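Long-range contacts in betaine aldehyde dehydrogenase (Staphylococcus aureus subsp. aureus COL, PDB 4QTO), which catalyses the NAD-dependent oxidation of betaine aldehyde to glycine betaine, as a tetrameric member of the aldehyde dehydrogenase family: residues Ala72-Arg80 against Ser245-Val253; Lys283-Phe294 against Arg318-Phe329. All coordinates share one frame; numbering follows the deposited sequence.

Contact 1 (Ala72-Arg80 against Ser245-Val253); sequences AERAILAAR and SGHKEVDLV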
# COMPACT_ATOMS: atom_id res chain seq x y z
N ALA A 72 32.35 -13.83 18.27
CA ALA A 72 31.37 -12.96 17.62
C ALA A 72 31.72 -12.82 16.14
O ALA A 72 30.85 -12.87 15.28
CB ALA A 72 31.31 -11.58 18.28
N GLU A 73 33.01 -12.65 15.85
CA GLU A 73 33.46 -12.55 14.46
C GLU A 73 33.14 -13.84 13.70
O GLU A 73 32.65 -13.80 12.56
CB GLU A 73 34.99 -12.30 14.42
CG GLU A 73 35.47 -10.92 14.88
CD GLU A 73 36.97 -10.86 15.20
OE1 GLU A 73 37.71 -11.83 14.90
OE2 GLU A 73 37.42 -9.85 15.77
N ARG A 74 33.39 -14.99 14.31
CA ARG A 74 33.09 -16.27 13.66
C ARG A 74 31.59 -16.42 13.35
O ARG A 74 31.20 -16.90 12.27
CB ARG A 74 33.60 -17.47 14.50
CG ARG A 74 33.60 -18.76 13.71
CD ARG A 74 34.36 -19.88 14.41
NE ARG A 74 33.69 -20.42 15.59
CZ ARG A 74 32.73 -21.34 15.57
NH1 ARG A 74 32.25 -21.82 14.43
NH2 ARG A 74 32.24 -21.77 16.72
N ALA A 75 30.75 -15.97 14.27
CA ALA A 75 29.30 -15.99 14.06
C ALA A 75 28.87 -15.09 12.91
O ALA A 75 28.06 -15.47 12.06
CB ALA A 75 28.58 -15.57 15.31
N ILE A 76 29.44 -13.89 12.86
CA ILE A 76 29.11 -12.97 11.76
C ILE A 76 29.54 -13.55 10.40
O ILE A 76 28.80 -13.48 9.39
CB ILE A 76 29.74 -11.58 12.02
CG1 ILE A 76 29.00 -10.92 13.19
CG2 ILE A 76 29.68 -10.71 10.76
CD1 ILE A 76 29.73 -9.73 13.75
N LEU A 77 30.73 -14.13 10.35
CA LEU A 77 31.20 -14.72 9.10
C LEU A 77 30.34 -15.92 8.70
O LEU A 77 30.10 -16.13 7.51
CB LEU A 77 32.67 -15.10 9.19
CG LEU A 77 33.62 -13.90 9.31
CD1 LEU A 77 35.05 -14.39 9.51
CD2 LEU A 77 33.53 -12.98 8.12
N ALA A 78 29.86 -16.67 9.67
CA ALA A 78 28.95 -17.80 9.38
C ALA A 78 27.61 -17.32 8.86
O ALA A 78 27.05 -17.91 7.94
CB ALA A 78 28.76 -18.66 10.61
N ALA A 79 27.11 -16.24 9.45
CA ALA A 79 25.85 -15.62 9.00
C ALA A 79 26.00 -15.17 7.55
O ALA A 79 25.10 -15.33 6.70
CB ALA A 79 25.49 -14.48 9.92
N ARG A 80 27.14 -14.53 7.23
CA ARG A 80 27.40 -14.10 5.88
C ARG A 80 27.46 -15.27 4.92
O ARG A 80 26.87 -15.23 3.84
CB ARG A 80 28.71 -13.26 5.81
CG ARG A 80 29.22 -12.95 4.41
CD ARG A 80 28.22 -12.21 3.53
NE ARG A 80 27.91 -10.91 4.12
CZ ARG A 80 26.83 -10.19 3.83
NH1 ARG A 80 25.94 -10.61 2.95
NH2 ARG A 80 26.65 -9.03 4.44
N SER A 245 28.78 -4.33 16.22
CA SER A 245 28.32 -3.09 15.60
C SER A 245 29.27 -2.58 14.52
O SER A 245 28.85 -1.78 13.68
CB SER A 245 28.12 -2.00 16.63
OG SER A 245 29.30 -1.79 17.39
N GLY A 246 30.51 -3.02 14.52
CA GLY A 246 31.52 -2.47 13.63
C GLY A 246 32.08 -3.36 12.55
O GLY A 246 33.01 -2.94 11.85
N HIS A 247 31.58 -4.58 12.42
CA HIS A 247 32.11 -5.51 11.43
C HIS A 247 31.64 -5.17 10.02
O HIS A 247 30.46 -4.81 9.80
CB HIS A 247 31.72 -6.94 11.78
CG HIS A 247 32.59 -7.96 11.15
ND1 HIS A 247 32.45 -8.34 9.83
CD2 HIS A 247 33.67 -8.64 11.61
CE1 HIS A 247 33.37 -9.23 9.53
NE2 HIS A 247 34.12 -9.44 10.60
N LYS A 248 32.54 -5.29 9.05
CA LYS A 248 32.21 -4.94 7.68
C LYS A 248 31.17 -5.81 7.00
O LYS A 248 30.55 -5.39 6.03
CB LYS A 248 33.48 -4.90 6.81
CG LYS A 248 34.10 -6.25 6.55
CD LYS A 248 35.30 -6.10 5.59
CE LYS A 248 35.62 -7.44 4.96
NZ LYS A 248 36.80 -7.40 4.04
N GLU A 249 30.98 -7.02 7.52
CA GLU A 249 30.00 -7.96 6.91
C GLU A 249 28.59 -7.81 7.44
O GLU A 249 27.69 -8.56 7.02
CB GLU A 249 30.45 -9.41 7.06
CG GLU A 249 31.73 -9.72 6.32
CD GLU A 249 31.63 -9.49 4.82
OE1 GLU A 249 30.53 -9.55 4.22
OE2 GLU A 249 32.70 -9.28 4.21
N VAL A 250 28.35 -6.85 8.31
CA VAL A 250 27.01 -6.61 8.86
C VAL A 250 26.29 -5.54 8.02
O VAL A 250 26.88 -4.52 7.69
CB VAL A 250 27.10 -6.15 10.32
CG1 VAL A 250 25.72 -5.80 10.88
CG2 VAL A 250 27.73 -7.24 11.17
N ASP A 251 25.01 -5.79 7.69
CA ASP A 251 24.18 -4.86 6.92
C ASP A 251 23.22 -4.01 7.78
O ASP A 251 22.81 -2.94 7.36
CB ASP A 251 23.40 -5.62 5.86
CG ASP A 251 24.32 -6.30 4.85
OD1 ASP A 251 25.09 -5.59 4.14
OD2 ASP A 251 24.33 -7.56 4.83
N LEU A 252 22.87 -4.51 8.97
CA LEU A 252 22.00 -3.78 9.90
C LEU A 252 22.40 -4.16 11.32
O LEU A 252 22.55 -5.35 11.63
CB LEU A 252 20.53 -4.18 9.71
CG LEU A 252 19.51 -3.69 10.76
CD1 LEU A 252 19.31 -2.19 10.68
CD2 LEU A 252 18.19 -4.42 10.60
N VAL A 253 22.54 -3.14 12.16
CA VAL A 253 22.76 -3.33 13.60
C VAL A 253 21.46 -2.86 14.27
O VAL A 253 21.04 -1.71 14.08
CB VAL A 253 23.92 -2.47 14.12
CG1 VAL A 253 24.07 -2.68 15.64
CG2 VAL A 253 25.18 -2.80 13.38
O HOH W 1 24.15 -8.86 1.68
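I76 lays its CG2 methyl over one face of the H247 imidazole, 4.1 Å from the ring centroid and displaced toward the ND1 side, a CH-pi contact with the two side chains running antiparallel as they pass. Holding CG2 anti to the backbone N and CG1 anti to the carbonyl carbon (chi1 -71°), the isoleucine presents both branches to the turn, and I76 CG2 also meets V250 CG2 at 4.0 Å. L77 crosses the same imidazole at about a right angle and sets CD2 against H247 CE1 and E249 CG. Inside the type I turn H247-V250, E249 N donates to H247 ND1 at 3.0 Å, nearly straight and close to the ring plane, which favours this ring orientation. That turn links helix 237-246 to strand 252-256 in the Rossmann-type, NAD-binding part of the aldehyde dehydrogenase fold, and helix 69-85 packs across it, with V243 and V202 continuing the apolar patch around I76. One helical turn beyond I76, R80 bends at chi2 and chi3 to bring its guanidinium alongside the end of the turn. R80 NH2 carries two bonds, 2.8 Å to E249 O, reached from above the carbonyl plane, and 2.8 Å to D251 OD2 on the syn side of the carboxylate. R80 NE adds a salt bridge to E249 OE1 at 3.0 Å, though as a hydrogen bond it is weak and bent. Both carboxylates stand steeply to the guanidinium plane, at 74° for E249 and 80° for D251. E84 pairs with NH1, V173 N donates to D251 OD2, and K462 of a second subunit packs on the arginine.

Contact 2 (Lys283-Phe294 against Arg318-Phe329); sequences KNPNIIFDDADF and RILVQNSIKDKF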
# COMPACT_ATOMS: atom_id res chain seq x y z
N LYS A 283 11.36 9.33 28.42
CA LYS A 283 10.86 10.08 29.59
C LYS A 283 9.41 10.28 29.20
O LYS A 283 9.02 11.32 28.65
CB LYS A 283 11.58 11.43 29.69
CG LYS A 283 11.01 12.34 30.73
CD LYS A 283 10.92 11.69 32.09
CE LYS A 283 12.27 11.24 32.58
NZ LYS A 283 12.24 10.92 34.02
N ASN A 284 8.60 9.26 29.50
CA ASN A 284 7.27 9.22 28.89
C ASN A 284 6.22 9.92 29.70
O ASN A 284 6.05 9.59 30.87
CB ASN A 284 6.91 7.75 28.70
CG ASN A 284 8.03 6.98 28.03
OD1 ASN A 284 8.35 7.21 26.88
ND2 ASN A 284 8.72 6.14 28.82
N PRO A 285 5.53 10.89 29.08
CA PRO A 285 4.53 11.64 29.81
C PRO A 285 3.20 10.92 29.99
O PRO A 285 2.72 10.27 29.07
CB PRO A 285 4.36 12.88 28.95
CG PRO A 285 4.58 12.40 27.56
CD PRO A 285 5.65 11.36 27.69
N ASN A 286 2.57 11.13 31.15
CA ASN A 286 1.23 10.61 31.44
C ASN A 286 0.44 11.87 31.78
O ASN A 286 0.60 12.44 32.88
CB ASN A 286 1.29 9.62 32.57
CG ASN A 286 -0.03 8.96 32.83
OD1 ASN A 286 -1.05 9.36 32.25
ND2 ASN A 286 -0.04 7.95 33.68
N ILE A 287 -0.34 12.38 30.84
CA ILE A 287 -1.02 13.65 30.96
C ILE A 287 -2.46 13.44 31.43
O ILE A 287 -3.26 12.81 30.74
CB ILE A 287 -1.03 14.38 29.60
CG1 ILE A 287 0.41 14.59 29.10
CG2 ILE A 287 -1.76 15.69 29.67
CD1 ILE A 287 0.50 15.07 27.67
N ILE A 288 -2.78 14.02 32.58
CA ILE A 288 -4.08 13.84 33.21
C ILE A 288 -4.81 15.17 33.35
O ILE A 288 -4.39 16.06 34.09
CB ILE A 288 -3.89 13.17 34.57
CG1 ILE A 288 -3.10 11.85 34.44
CG2 ILE A 288 -5.23 12.97 35.26
CD1 ILE A 288 -2.67 11.28 35.76
N PHE A 289 -5.89 15.32 32.59
CA PHE A 289 -6.72 16.52 32.65
C PHE A 289 -7.74 16.46 33.78
O PHE A 289 -8.07 15.37 34.28
CB PHE A 289 -7.43 16.72 31.33
CG PHE A 289 -6.55 17.27 30.24
CD1 PHE A 289 -6.39 18.64 30.11
CD2 PHE A 289 -5.86 16.44 29.39
CE1 PHE A 289 -5.58 19.17 29.14
CE2 PHE A 289 -5.04 16.96 28.40
CZ PHE A 289 -4.90 18.35 28.27
N ASP A 290 -8.28 17.63 34.15
CA ASP A 290 -9.26 17.69 35.23
C ASP A 290 -10.59 17.03 34.88
O ASP A 290 -11.40 16.80 35.76
CB ASP A 290 -9.38 19.09 35.86
CG ASP A 290 -9.95 20.13 34.98
OD1 ASP A 290 -10.65 19.80 33.99
OD2 ASP A 290 -9.74 21.34 35.32
N ASP A 291 -10.79 16.68 33.60
CA ASP A 291 -11.96 15.96 33.17
C ASP A 291 -11.69 14.50 32.80
O ASP A 291 -12.51 13.87 32.12
CB ASP A 291 -12.71 16.70 32.05
CG ASP A 291 -11.90 16.86 30.79
OD1 ASP A 291 -10.71 16.48 30.76
OD2 ASP A 291 -12.48 17.39 29.79
N ALA A 292 -10.56 13.98 33.24
CA ALA A 292 -10.30 12.57 33.16
C ALA A 292 -11.23 11.83 34.11
O ALA A 292 -11.73 12.41 35.11
CB ALA A 292 -8.90 12.29 33.58
N ASP A 293 -11.47 10.56 33.81
CA ASP A 293 -12.11 9.63 34.76
C ASP A 293 -11.02 9.51 35.84
O ASP A 293 -9.93 8.94 35.62
CB ASP A 293 -12.38 8.32 34.06
CG ASP A 293 -12.89 7.23 34.97
OD1 ASP A 293 -12.57 7.22 36.19
OD2 ASP A 293 -13.55 6.30 34.42
N PHE A 294 -11.28 10.10 37.02
CA PHE A 294 -10.24 10.22 38.03
C PHE A 294 -9.72 8.91 38.57
O PHE A 294 -8.49 8.71 38.63
CB PHE A 294 -10.74 11.14 39.18
CG PHE A 294 -9.70 11.39 40.21
CD1 PHE A 294 -8.72 12.33 40.01
CD2 PHE A 294 -9.68 10.62 41.35
CE1 PHE A 294 -7.73 12.55 40.98
CE2 PHE A 294 -8.72 10.84 42.33
CZ PHE A 294 -7.75 11.79 42.13
N ARG A 318 6.82 10.36 33.95
CA ARG A 318 6.62 11.79 34.03
C ARG A 318 5.13 12.12 34.03
O ARG A 318 4.51 12.25 32.98
CB ARG A 318 7.33 12.51 32.90
CG ARG A 318 7.29 14.01 33.04
CD ARG A 318 7.97 14.72 31.89
NE ARG A 318 8.02 16.15 32.17
CZ ARG A 318 8.67 17.03 31.41
NH1 ARG A 318 9.28 16.62 30.32
NH2 ARG A 318 8.70 18.31 31.75
N ILE A 319 4.57 12.26 35.23
CA ILE A 319 3.14 12.55 35.32
C ILE A 319 2.95 14.06 35.23
O ILE A 319 3.63 14.84 35.92
CB ILE A 319 2.51 12.00 36.59
CG1 ILE A 319 2.63 10.46 36.63
CG2 ILE A 319 1.05 12.46 36.68
CD1 ILE A 319 2.35 9.83 37.95
N LEU A 320 2.05 14.47 34.34
CA LEU A 320 1.69 15.88 34.13
C LEU A 320 0.21 15.95 34.45
O LEU A 320 -0.61 15.36 33.75
CB LEU A 320 1.96 16.32 32.71
CG LEU A 320 3.41 16.39 32.31
CD1 LEU A 320 3.65 16.46 30.83
CD2 LEU A 320 4.01 17.59 32.98
N VAL A 321 -0.15 16.65 35.53
CA VAL A 321 -1.54 16.67 36.00
C VAL A 321 -2.05 18.11 36.06
O VAL A 321 -1.33 19.05 36.45
CB VAL A 321 -1.69 15.95 37.37
CG1 VAL A 321 -0.86 16.61 38.45
CG2 VAL A 321 -3.16 15.89 37.79
N GLN A 322 -3.28 18.32 35.64
CA GLN A 322 -3.82 19.66 35.61
C GLN A 322 -3.81 20.29 37.01
O GLN A 322 -4.18 19.62 37.97
CB GLN A 322 -5.20 19.67 34.92
CG GLN A 322 -5.61 21.06 34.51
CD GLN A 322 -6.60 21.05 33.35
OE1 GLN A 322 -7.34 20.09 33.11
NE2 GLN A 322 -6.57 22.13 32.57
N ASN A 323 -3.38 21.56 37.10
CA ASN A 323 -3.25 22.21 38.39
C ASN A 323 -4.47 22.12 39.26
O ASN A 323 -4.37 21.96 40.50
CB ASN A 323 -2.85 23.69 38.23
CG ASN A 323 -1.40 23.85 37.80
OD1 ASN A 323 -0.52 23.06 38.18
ND2 ASN A 323 -1.14 24.90 37.02
N SER A 324 -5.64 22.23 38.65
CA SER A 324 -6.89 22.18 39.37
C SER A 324 -7.14 20.92 40.19
O SER A 324 -7.85 20.96 41.21
CB SER A 324 -8.05 22.41 38.38
OG SER A 324 -7.96 21.47 37.33
N ILE A 325 -6.58 19.79 39.75
CA ILE A 325 -6.72 18.52 40.46
C ILE A 325 -5.40 17.95 40.97
O ILE A 325 -5.37 16.81 41.43
CB ILE A 325 -7.45 17.45 39.62
CG1 ILE A 325 -6.74 17.12 38.30
CG2 ILE A 325 -8.89 17.88 39.37
CD1 ILE A 325 -7.05 15.74 37.75
N LYS A 326 -4.34 18.74 40.90
CA LYS A 326 -3.03 18.24 41.28
C LYS A 326 -2.96 17.77 42.72
O LYS A 326 -2.44 16.70 42.99
CB LYS A 326 -1.98 19.31 41.00
CG LYS A 326 -0.58 18.91 41.37
CD LYS A 326 0.35 20.00 40.87
CE LYS A 326 1.77 19.77 41.26
NZ LYS A 326 1.95 20.02 42.71
N ASP A 327 -3.49 18.55 43.66
CA ASP A 327 -3.47 18.14 45.07
C ASP A 327 -4.28 16.85 45.32
O ASP A 327 -3.82 15.94 46.00
CB ASP A 327 -3.91 19.28 45.95
CG ASP A 327 -2.96 20.44 45.92
OD1 ASP A 327 -1.76 20.24 45.61
OD2 ASP A 327 -3.37 21.55 46.29
N LYS A 328 -5.49 16.78 44.75
CA LYS A 328 -6.35 15.60 44.86
C LYS A 328 -5.63 14.38 44.28
O LYS A 328 -5.62 13.27 44.88
CB LYS A 328 -7.63 15.88 44.03
CG LYS A 328 -8.66 14.78 43.97
CD LYS A 328 -9.75 15.07 42.97
CE LYS A 328 -10.78 13.97 42.97
NZ LYS A 328 -11.90 14.23 42.02
N PHE A 329 -5.03 14.57 43.12
CA PHE A 329 -4.30 13.49 42.45
C PHE A 329 -3.08 13.00 43.25
O PHE A 329 -2.92 11.78 43.46
CB PHE A 329 -3.88 13.89 41.06
CG PHE A 329 -3.05 12.83 40.38
CD1 PHE A 329 -3.67 11.74 39.78
CD2 PHE A 329 -1.67 12.89 40.43
CE1 PHE A 329 -2.92 10.72 39.23
CE2 PHE A 329 -0.91 11.89 39.84
CZ PHE A 329 -1.54 10.82 39.23
O HOH W 2 8.39 14.29 28.70
O HOH W 3 -9.78 19.81 31.59
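I288 CD1 packs against F329, 3.5 Å from F329 CE1, while I288 CG2 turns to I325 CD1 at 4.1 Å, the isoleucine crossing both partners at about a right angle. With chi1 at -55°, the ethyl branch points to F329 and the CG2 methyl to I325, so one residue reaches two positions of the helix that follows strand 318-322. F294 extends this apolar layer, its CE1 beside F329 CB and its ring edge toward I325 CD1. On the other face of the sheet, L320 CD1 rests between P285 CB and I287 CG1. Beneath the side chains, strands 285-288 and 318-322 run parallel, 17° apart, joined by regular backbone bonds. Farther out, in one of its two conformers, K328 CE lies over the centre of the F294 ring, 3.6 Å from its centroid, and K328 NZ is placed for a cation-pi contact; the second conformer leaves this doubtful. The polar end is built on D290 and Q322. D290 N donates to Q322 OE1 at 2.8 Å, in the carbonyl plane and on a lone pair, and a water donates to both D290 OD1 and Q322 OE1. S324 OG gives its proton to the anti lone pair of D290 OD2 at 2.7 Å. At the other end a second water joins K283 O to R318 NH1, whose guanidinium also pairs through NE with E423. The two strands lie in the middle of a seven-stranded sheet, 285-288 beside 443-447 and 318-322 beside 419-425, and helix 294-306 covers the face of N286, I288 and I319.

How the contacts relate
Two ways of joining distant chain segments are set side by side here. Contact 2 is largely buried and joins neighbouring strands of one sheet, so continuous backbone bonding carries it and apolar packing dominates both faces, and most of its polar side-chain bonds lie toward the ends of the strands. Contact 1, only partly buried and burying less than half as much surface, joins a helix to a turn leading into an inner strand of another sheet; lacking backbone-to-backbone bonds, it relies on side chains, above all one arginine. They share no element, their centres lie about 47 Å apart on opposite sides of the chain's centre, and contact 1 closes before contact 2 opens.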